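Local coordinates for invasion protein INVA (Salmonella enterica, PDB 2X49) that takes part in the invasion of intestinal epithelial cells as a membrane protein of the type III secretion export apparatus, represented here by its C-terminal domain, at residues A243-V248 with A270-L275; T260-D265 with K303-G308. All coordinates share one frame; numbering follows the deposited sequence.

Contact 1. Residues A243-V248 with A270-L275; sequences AEVEDV and ANLMDL. With CA (calcium ion), chain F.
Val-248 and Leu-272 meet tip to tip, CG1 of the valine lying 3.8 Å from CD2 of the leucine, and this pair illustrates how two rather distant helices can be bridged by branched side chains. The axes of the short segments stay 11.8 Å apart and run nearly antiparallel, at 157°, so the methyl groups must bridge the gap. Leu-272 is extended away from its own helix, with CG anti to the backbone N (chi1 -180°), and its forked end is shared between two partners. While CD2 goes to Val-248, CD1 approaches CG1 of Val-245 at 4.1 Å, the two side chains crossing obliquely. Val-245 is divided in the same way: its other methyl, CG2, sits 3.8 Å from CD2 of Leu-275, and here the side chains slide past each other in opposite directions. No hydrogen bond links the segments; the joint is purely apolar, with Val-245 and Leu-272 buried and Val-248 exposed at its margin. On the far side of its helix, Asp-274 binds a calcium ion through OD2 at 2.8 Å. Glu-246, which takes no part in the joint, forms a salt bridge to Arg-250 and hydrogen bonds to Thr-294 and Ser-295, tying helix 243-252 to the end of strand 291-294. Val-245 also touches the C-terminal Ile-333, and Leu-272 packs on Met-305 of helix 299-306.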
loop_
_atom_site.group_PDB
_atom_site.type_symbol
_atom_site.label_atom_id
_atom_site.label_comp_id
_atom_site.label_asym_id
_atom_site.label_seq_id
_atom_site.Cartn_x
_atom_site.Cartn_y
_atom_site.Cartn_z
ATOM N N ALA A 243 -18.295 11.114 11.275
ATOM C CA ALA A 243 -19.172 11.904 10.409
ATOM C C ALA A 243 -18.739 13.354 10.492
ATOM O O ALA A 243 -18.867 14.144 9.568
ATOM C CB ALA A 243 -20.686 11.736 10.821
ATOM N N GLU A 244 -18.116 13.657 11.603
ATOM C CA GLU A 244 -17.670 15.033 11.877
ATOM C C GLU A 244 -16.560 15.446 10.945
ATOM O O GLU A 244 -16.612 16.479 10.282
ATOM C CB GLU A 244 -17.224 15.176 13.330
ATOM C CG GLU A 244 -18.401 15.341 14.269
ATOM C CD GLU A 244 -19.026 14.025 14.796
ATOM O OE1 GLU A 244 -18.790 12.926 14.233
ATOM O OE2 GLU A 244 -19.766 14.099 15.800
ATOM N N VAL A 245 -15.572 14.584 10.878
ATOM C CA VAL A 245 -14.378 14.846 10.089
ATOM C C VAL A 245 -14.755 14.803 8.612
ATOM O O VAL A 245 -14.288 15.598 7.785
ATOM C CB VAL A 245 -13.242 13.842 10.409
ATOM C CG1 VAL A 245 -12.138 13.929 9.374
ATOM C CG2 VAL A 245 -12.699 14.142 11.810
ATOM N N GLU A 246 -15.636 13.883 8.284
ATOM C CA GLU A 246 -16.033 13.756 6.881
ATOM C C GLU A 246 -16.617 15.057 6.391
ATOM O O GLU A 246 -16.405 15.493 5.242
ATOM C CB GLU A 246 -17.004 12.620 6.642
ATOM C CG GLU A 246 -16.309 11.285 6.659
ATOM C CD GLU A 246 -17.138 10.179 6.019
ATOM O OE1 GLU A 246 -18.200 10.490 5.424
ATOM O OE2 GLU A 246 -16.716 9.003 6.120
ATOM N N ASP A 247 -17.329 15.703 7.297
ATOM C CA ASP A 247 -18.048 16.913 6.922
ATOM C C ASP A 247 -17.123 18.076 6.697
ATOM O O ASP A 247 -17.386 18.915 5.878
ATOM C CB ASP A 247 -19.160 17.280 7.898
ATOM C CG ASP A 247 -20.503 16.754 7.447
ATOM O OD1 ASP A 247 -21.291 16.333 8.323
ATOM O OD2 ASP A 247 -20.812 16.808 6.220
ATOM N N VAL A 248 -16.024 18.094 7.422
ATOM C CA VAL A 248 -15.056 19.200 7.288
ATOM C C VAL A 248 -14.515 19.162 5.882
ATOM O O VAL A 248 -14.295 20.177 5.213
ATOM C CB VAL A 248 -13.893 19.105 8.283
ATOM C CG1 VAL A 248 -12.739 20.034 7.873
ATOM C CG2 VAL A 248 -14.390 19.425 9.669
ATOM N N ALA A 270 -4.230 22.342 8.733
ATOM C CA ALA A 270 -3.199 21.976 9.730
ATOM C C ALA A 270 -3.871 21.471 10.992
ATOM O O ALA A 270 -3.445 20.477 11.607
ATOM C CB ALA A 270 -2.283 23.155 10.065
ATOM N N ASN A 271 -4.980 22.115 11.310
ATOM C CA ASN A 271 -5.724 21.806 12.573
ATOM C C ASN A 271 -6.411 20.445 12.419
ATOM O O ASN A 271 -6.435 19.615 13.331
ATOM C CB ASN A 271 -6.681 22.916 13.006
ATOM C CG ASN A 271 -5.930 24.063 13.590
ATOM O OD1 ASN A 271 -4.786 23.885 14.027
ATOM N ND2 ASN A 271 -6.524 25.233 13.608
ATOM N N LEU A 272 -6.903 20.193 11.223
ATOM C CA LEU A 272 -7.539 18.895 10.932
ATOM C C LEU A 272 -6.512 17.747 10.959
ATOM O O LEU A 272 -6.775 16.638 11.439
ATOM C CB LEU A 272 -8.306 18.949 9.600
ATOM C CG LEU A 272 -8.984 17.641 9.264
ATOM C CD1 LEU A 272 -9.980 17.319 10.392
ATOM C CD2 LEU A 272 -9.683 17.731 7.889
ATOM N N MET A 273 -5.337 18.022 10.424
ATOM C CA MET A 273 -4.236 17.055 10.467
ATOM C C MET A 273 -3.789 16.767 11.907
ATOM O O MET A 273 -3.463 15.632 12.249
ATOM C CB MET A 273 -3.045 17.454 9.604
ATOM C CG MET A 273 -3.260 17.194 8.136
ATOM S SD MET A 273 -3.592 15.468 7.770
ATOM C CE MET A 273 -2.049 14.710 8.292
ATOM N N ASP A 274 -3.798 17.782 12.726
ATOM C CA ASP A 274 -3.408 17.623 14.159
ATOM C C ASP A 274 -4.425 16.693 14.847
ATOM O O ASP A 274 -4.083 15.860 15.707
ATOM C CB ASP A 274 -3.219 18.963 14.876
ATOM C CG ASP A 274 -1.942 19.675 14.428
ATOM O OD1 ASP A 274 -1.030 18.990 13.895
ATOM O OD2 ASP A 274 -1.832 20.916 14.607
ATOM N N LEU A 275 -5.687 16.842 14.454
ATOM C CA LEU A 275 -6.777 16.005 15.037
ATOM C C LEU A 275 -6.616 14.532 14.595
ATOM O O LEU A 275 -6.760 13.601 15.362
ATOM C CB LEU A 275 -8.166 16.534 14.637
ATOM C CG LEU A 275 -9.310 15.597 14.992
ATOM C CD1 LEU A 275 -9.480 15.498 16.523
ATOM C CD2 LEU A 275 -10.610 16.099 14.327
HETATM CA CA CA F . 0.197 22.770 14.072
#

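Contact 2. Residues T260-D265 with K303-G308; sequences TFLSLD and KKMIEG
The end of a small antiparallel β-hairpin, made of strands 253-255 and 260-262, rests here on helix 299-306 at Met-305, which is received by Leu-262 and Leu-264. The contact is small, 90 Å² in all, and converges on a single methyl group. CE of Met-305 lies 3.9 Å from CD2 of Leu-262 and 4.1 Å from CD1 of Leu-264, and the methionine crosses each leucine at about a right angle. Met-305 leaves the helix with CG anti to the backbone N; the chain then bends at its second and third torsions, and the turn about the CG-SD bond (chi3 -59°) swings CE to the two leucines. The leucines can act together because they are two residues apart in nearly extended chain, which sends both toward the helix; the two methyls that meet CE, CD2 of Leu-262 and CD1 of Leu-264, are 4.3 Å apart. Leu-262 also touches Phe-301, one turn earlier on the same helix. Just after the leucines, Asp-265 takes the N-cap position of helix 266-280, its OD2 accepting a hydrogen bond from Glu-267 N. The whole is a simple case of apolar strand-to-helix packing, in which a hairpin and the linker that follows it lie against the side of a helix.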
loop_
_atom_site.group_PDB
_atom_site.type_symbol
_atom_site.label_atom_id
_atom_site.label_comp_id
_atom_site.label_asym_id
_atom_site.label_seq_id
_atom_site.Cartn_x
_atom_site.Cartn_y
_atom_site.Cartn_z
ATOM N N THR A 260 -12.151 18.357 -9.668
ATOM C CA THR A 260 -12.708 18.580 -8.363
ATOM C C THR A 260 -11.535 18.618 -7.411
ATOM O O THR A 260 -10.660 17.736 -7.425
ATOM C CB THR A 260 -13.677 17.446 -7.997
ATOM O OG1 THR A 260 -14.708 17.375 -8.981
ATOM C CG2 THR A 260 -14.290 17.684 -6.648
ATOM N N PHE A 261 -11.509 19.653 -6.588
ATOM C CA PHE A 261 -10.432 19.809 -5.621
ATOM C C PHE A 261 -10.905 20.250 -4.268
ATOM O O PHE A 261 -11.997 20.788 -4.090
ATOM C CB PHE A 261 -9.325 20.730 -6.161
ATOM C CG PHE A 261 -9.746 22.152 -6.391
ATOM C CD1 PHE A 261 -9.627 23.105 -5.390
ATOM C CD2 PHE A 261 -10.204 22.555 -7.627
ATOM C CE1 PHE A 261 -9.999 24.435 -5.615
ATOM C CE2 PHE A 261 -10.577 23.886 -7.864
ATOM C CZ PHE A 261 -10.455 24.827 -6.853
ATOM N N LEU A 262 -10.028 19.968 -3.318
ATOM C CA LEU A 262 -10.197 20.301 -1.907
ATOM C C LEU A 262 -9.534 21.621 -1.630
ATOM O O LEU A 262 -8.353 21.803 -1.881
ATOM C CB LEU A 262 -9.582 19.258 -0.993
ATOM C CG LEU A 262 -9.800 19.464 0.501
ATOM C CD1 LEU A 262 -11.281 19.370 0.880
ATOM C CD2 LEU A 262 -9.002 18.406 1.283
ATOM N N SER A 263 -10.328 22.525 -1.088
ATOM C CA SER A 263 -9.859 23.898 -0.792
ATOM C C SER A 263 -10.141 24.289 0.661
ATOM O O SER A 263 -11.208 24.779 0.993
ATOM C CB SER A 263 -10.497 24.875 -1.788
ATOM O OG SER A 263 -10.030 26.204 -1.612
ATOM N N LEU A 264 -9.129 24.069 1.493
ATOM C CA LEU A 264 -9.178 24.367 2.933
ATOM C C LEU A 264 -8.129 25.390 3.277
ATOM O O LEU A 264 -7.013 25.310 2.771
ATOM C CB LEU A 264 -8.946 23.124 3.779
ATOM C CG LEU A 264 -10.074 22.086 3.863
ATOM C CD1 LEU A 264 -9.550 20.955 4.753
ATOM C CD2 LEU A 264 -11.342 22.689 4.398
ATOM N N ASP A 265 -8.492 26.312 4.160
ATOM C CA ASP A 265 -7.506 27.301 4.660
ATOM C C ASP A 265 -6.276 26.547 5.223
ATOM O O ASP A 265 -6.411 25.489 5.830
ATOM C CB ASP A 265 -8.143 28.257 5.705
ATOM C CG ASP A 265 -7.168 29.304 6.237
ATOM O OD1 ASP A 265 -7.131 30.445 5.697
ATOM O OD2 ASP A 265 -6.443 28.983 7.215
ATOM N N LYS A 303 -7.281 10.825 1.467
ATOM C CA LYS A 303 -5.990 10.182 1.087
ATOM C C LYS A 303 -4.944 11.259 0.768
ATOM O O LYS A 303 -3.869 11.294 1.367
ATOM C CB LYS A 303 -6.105 9.133 -0.027
ATOM C CG LYS A 303 -4.758 8.706 -0.633
ATOM C CD LYS A 303 -3.944 7.785 0.294
ATOM C CE LYS A 303 -2.584 7.433 -0.305
ATOM N NZ LYS A 303 -1.673 6.736 0.612
ATOM N N LYS A 304 -5.320 12.228 -0.049
ATOM C CA LYS A 304 -4.379 13.305 -0.429
ATOM C C LYS A 304 -3.954 14.135 0.761
ATOM O O LYS A 304 -2.792 14.548 0.888
ATOM C CB LYS A 304 -4.951 14.211 -1.535
ATOM C CG LYS A 304 -3.946 15.207 -2.155
ATOM C CD LYS A 304 -4.467 15.803 -3.464
ATOM C CE LYS A 304 -3.333 16.330 -4.356
ATOM N NZ LYS A 304 -3.267 17.827 -4.372
ATOM N N MET A 305 -4.893 14.341 1.671
ATOM C CA MET A 305 -4.621 15.155 2.831
ATOM C C MET A 305 -3.622 14.507 3.806
ATOM O O MET A 305 -2.692 15.162 4.292
ATOM C CB MET A 305 -5.942 15.538 3.519
ATOM C CG MET A 305 -5.786 15.833 4.934
ATOM S SD MET A 305 -7.002 17.089 5.325
ATOM C CE MET A 305 -6.449 18.334 4.174
ATOM N N ILE A 306 -3.770 13.217 4.023
ATOM C CA ILE A 306 -3.009 12.537 5.109
ATOM C C ILE A 306 -1.714 11.902 4.673
ATOM O O ILE A 306 -0.891 11.523 5.511
ATOM C CB ILE A 306 -3.836 11.428 5.826
ATOM C CG1 ILE A 306 -4.038 10.229 4.912
ATOM C CG2 ILE A 306 -5.107 12.005 6.417
ATOM C CD1 ILE A 306 -4.642 8.989 5.612
ATOM N N GLU A 307 -1.515 11.841 3.377
ATOM C CA GLU A 307 -0.423 10.977 2.830
ATOM C C GLU A 307 0.974 11.522 3.031
ATOM O O GLU A 307 1.938 10.787 2.986
ATOM C CB GLU A 307 -0.608 10.636 1.358
ATOM C CG GLU A 307 -0.442 11.784 0.447
ATOM C CD GLU A 307 -0.696 11.413 -1.001
ATOM O OE1 GLU A 307 -1.029 10.246 -1.249
ATOM O OE2 GLU A 307 -0.572 12.299 -1.884
ATOM N N GLY A 308 1.029 12.796 3.336
ATOM C CA GLY A 308 2.282 13.458 3.635
ATOM C C GLY A 308 2.880 12.952 4.930
ATOM O O GLY A 308 4.060 12.585 5.002
#

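In the fold
Strand 236-240 of the parallel sheet leads into helix 243-252, and the chain then makes the hairpin 253-255/260-262 before turning into helix 266-280. Contact 1 closes that excursion by pairing the two helices. The route goes on through strand 291-294 to helix 299-306, where contact 2 closes a second, longer loop back to the hairpin. Their segments alternate along the chain, so the loops cross. In space the centres of the two contacts are about 11 Å apart, and their side chains touch: SD of Met-273 lies 3.6 Å from CG of Met-305. Val-248 O is also 4.0 Å from CD2 of Leu-264. Together they join three helices and the hairpin around Met-305.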